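2,3-dihydroxy-2,3-dihydrophenylpropionate dehydrogenase (Pseudomonas sp. MC1, PDB 5XTF) catalyses the NAD+-dependent oxidation of naphthalene cis-dihydrodiol to 1,2-dihydroxynaphthalene, an early step in the breakdown of aromatic hydrocarbons. Local coordinates at residues V155-V160 with V199-T204. Sequence-based numbering, arbitrary orientation.
Sequences VMTASV and VSPGGT
Thr157 pairs in parallel with Val199 near the C-terminal ends of two neighbouring strands of the SDR Rossmann fold, closing the beta-alpha-beta unit built around helix 170-190. Both backbone polar atoms of Val199 turn to strand 153-157, bonding on either side of Thr157. Val199 N donates to Met156 O at 3.0 Å. Val199 O accepts from Ala158 N at 2.7 Å. Past the end of strand 153-157, one more bond ties the two segments, Val160 N to Pro201 O at 2.9 Å; this N-H comes from above the carbonyl plane, 36° out of it. Ser159 CA adds a CA-H...O contact to the same oxygen.

Side chains fill in around this backbone. On the face shared by Val155, Thr157 and Val199, Val155 CG1 meets Val199 CG2 at 4.1 Å, and Tyr250 and Leu253 of helix 248-254 pack over both valines. Thr157 CG2, anti to the backbone N, touches Pro201 CD and CG, the two side chains crossing at about a right angle, while its OG1 bonds to Asn104. Ser159 OG, also anti to the backbone N (chi1 176°), bonds to Ser161 N and Tyr172 OH, and Ala158 O accepts from Lys176 NZ; Tyr172 and Lys176 match the YxxxK motif of SDR active sites. No NAD+ is bound to this chain, but Asn104, Lys176 and Thr204 are NAD+-binding residues of this protein, consistent with these strand ends bordering the cofactor pocket. Ser200 OG, bonded to His163 NE2, lies against Ala158 CB at 3.2 Å.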
ATOM      1  N   VAL B 155      18.582   0.112 -10.035  1.00 19.43           N
ATOM      2  CA  VAL B 155      17.718   1.162  -9.506  1.00 19.71           C
ATOM      3  C   VAL B 155      16.892   1.685 -10.659  1.00 21.31           C
ATOM      4  O   VAL B 155      17.448   2.070 -11.693  1.00 20.33           O
ATOM      5  CB  VAL B 155      18.489   2.318  -8.853  1.00 21.84           C
ATOM      6  CG1 VAL B 155      17.511   3.235  -8.124  1.00 21.59           C
ATOM      7  CG2 VAL B 155      19.553   1.792  -7.909  1.00 23.84           C
ATOM      8  N   MET B 156      15.571   1.679 -10.495  1.00 19.34           N
ATOM      9  CA  MET B 156      14.659   2.250 -11.462  1.00 18.46           C
ATOM     10  C   MET B 156      14.102   3.561 -10.935  1.00 18.97           C
ATOM     11  O   MET B 156      13.899   3.738  -9.728  1.00 18.81           O
ATOM     12  CB  MET B 156      13.504   1.298 -11.773  1.00 20.50           C
ATOM     13  CG  MET B 156      13.900   0.072 -12.581  1.00 21.26           C
ATOM     14  SD  MET B 156      12.578  -1.158 -12.655  1.00 28.47           S
ATOM     15  CE  MET B 156      12.984  -2.223 -11.282  1.00 26.75           C
ATOM     16  N   THR B 157      13.863   4.485 -11.845  1.00 16.44           N
ATOM     17  CA  THR B 157      13.123   5.690 -11.515  1.00 19.16           C
ATOM     18  C   THR B 157      11.631   5.381 -11.656  1.00 22.44           C
ATOM     19  O   THR B 157      11.144   5.076 -12.755  1.00 20.79           O
ATOM     20  CB  THR B 157      13.551   6.849 -12.420  1.00 25.29           C
ATOM     21  OG1 THR B 157      14.923   7.193 -12.162  1.00 24.74           O
ATOM     22  CG2 THR B 157      12.671   8.063 -12.199  1.00 22.24           C
ATOM     23  N   ALA B 158      10.922   5.403 -10.531  1.00 21.23           N
ATOM     24  CA  ALA B 158       9.469   5.342 -10.520  1.00 24.91           C
ATOM     25  C   ALA B 158       8.954   6.771 -10.572  1.00 25.65           C
ATOM     26  O   ALA B 158       9.425   7.554 -11.401  1.00 27.37           O
ATOM     27  CB  ALA B 158       8.966   4.592  -9.285  1.00 21.43           C
ATOM     28  N   SER B 159       8.033   7.141  -9.680  1.00 28.06           N
ATOM     29  CA  SER B 159       7.400   8.460  -9.716  1.00 29.78           C
ATOM     30  C   SER B 159       6.442   8.588  -8.531  1.00 34.36           C
ATOM     31  O   SER B 159       6.003   7.585  -7.955  1.00 33.72           O
ATOM     32  CB  SER B 159       6.654   8.670 -11.047  1.00 32.15           C
ATOM     33  OG  SER B 159       5.955   9.895 -11.090  1.00 34.20           O
ATOM     34  N   VAL B 160       6.117   9.835  -8.167  1.00 34.98           N
ATOM     35  CA  VAL B 160       5.023  10.026  -7.213  1.00 33.92           C
ATOM     36  C   VAL B 160       3.731   9.504  -7.815  1.00 37.65           C
ATOM     37  O   VAL B 160       2.819   9.080  -7.090  1.00 36.50           O
ATOM     38  CB  VAL B 160       4.885  11.506  -6.784  1.00 37.65           C
ATOM     39  CG1 VAL B 160       4.444  12.370  -7.946  1.00 39.18           C
ATOM     40  CG2 VAL B 160       3.894  11.640  -5.619  1.00 35.56           C
ATOM     41  N   VAL B 199      13.418   4.610  -6.900  1.00 17.80           N
ATOM     42  CA  VAL B 199      13.222   5.926  -6.320  1.00 21.80           C
ATOM     43  C   VAL B 199      11.996   6.543  -6.978  1.00 21.36           C
ATOM     44  O   VAL B 199      11.866   6.496  -8.203  1.00 21.05           O
ATOM     45  CB  VAL B 199      14.452   6.824  -6.540  1.00 18.64           C
ATOM     46  CG1 VAL B 199      14.214   8.188  -5.944  1.00 20.21           C
ATOM     47  CG2 VAL B 199      15.673   6.186  -5.952  1.00 17.75           C
ATOM     48  N   SER B 200      11.106   7.126  -6.174  1.00 21.89           N
ATOM     49  CA  SER B 200       9.902   7.772  -6.694  1.00 23.29           C
ATOM     50  C   SER B 200       9.978   9.269  -6.464  1.00 25.22           C
ATOM     51  O   SER B 200       9.504   9.767  -5.437  1.00 28.19           O
ATOM     52  CB  SER B 200       8.651   7.196  -6.032  1.00 27.55           C
ATOM     53  OG  SER B 200       8.452   5.863  -6.432  1.00 30.88           O
ATOM     54  N   PRO B 201      10.564  10.031  -7.376  1.00 28.49           N
ATOM     55  CA  PRO B 201      10.605  11.486  -7.208  1.00 30.19           C
ATOM     56  C   PRO B 201       9.287  12.127  -7.618  1.00 34.07           C
ATOM     57  O   PRO B 201       8.446  11.526  -8.291  1.00 37.16           O
ATOM     58  CB  PRO B 201      11.739  11.907  -8.146  1.00 30.76           C
ATOM     59  CG  PRO B 201      11.698  10.857  -9.230  1.00 26.34           C
ATOM     60  CD  PRO B 201      11.344   9.580  -8.540  1.00 24.21           C
ATOM     61  N   GLY B 202       9.109  13.375  -7.198  1.00 31.75           N
ATOM     62  CA  GLY B 202       7.900  14.081  -7.574  1.00 37.07           C
ATOM     63  C   GLY B 202       7.971  15.567  -7.314  1.00 43.23           C
ATOM     64  O   GLY B 202       8.695  15.992  -6.413  1.00 47.27           O
ATOM     65  N   GLY B 203       7.234  16.368  -8.084  1.00 47.69           N
ATOM     66  CA  GLY B 203       7.212  17.808  -7.879  1.00 50.12           C
ATOM     67  C   GLY B 203       8.563  18.472  -8.050  1.00 53.55           C
ATOM     68  O   GLY B 203       8.998  19.277  -7.217  1.00 51.67           O
ATOM     69  N   THR B 204       9.234  18.131  -9.145  1.00 56.86           N
ATOM     70  CA  THR B 204      10.570  18.620  -9.444  1.00 58.71           C
ATOM     71  C   THR B 204      10.510  19.913 -10.246  1.00 63.16           C
ATOM     72  O   THR B 204       9.607  20.731 -10.057  1.00 61.98           O
ATOM     73  CB  THR B 204      11.351  17.564 -10.225  1.00 63.59           C
ATOM     74  OG1 THR B 204      10.471  16.942 -11.180  1.00 66.60           O
ATOM     75  CG2 THR B 204      11.951  16.511  -9.278  1.00 49.15           C
TER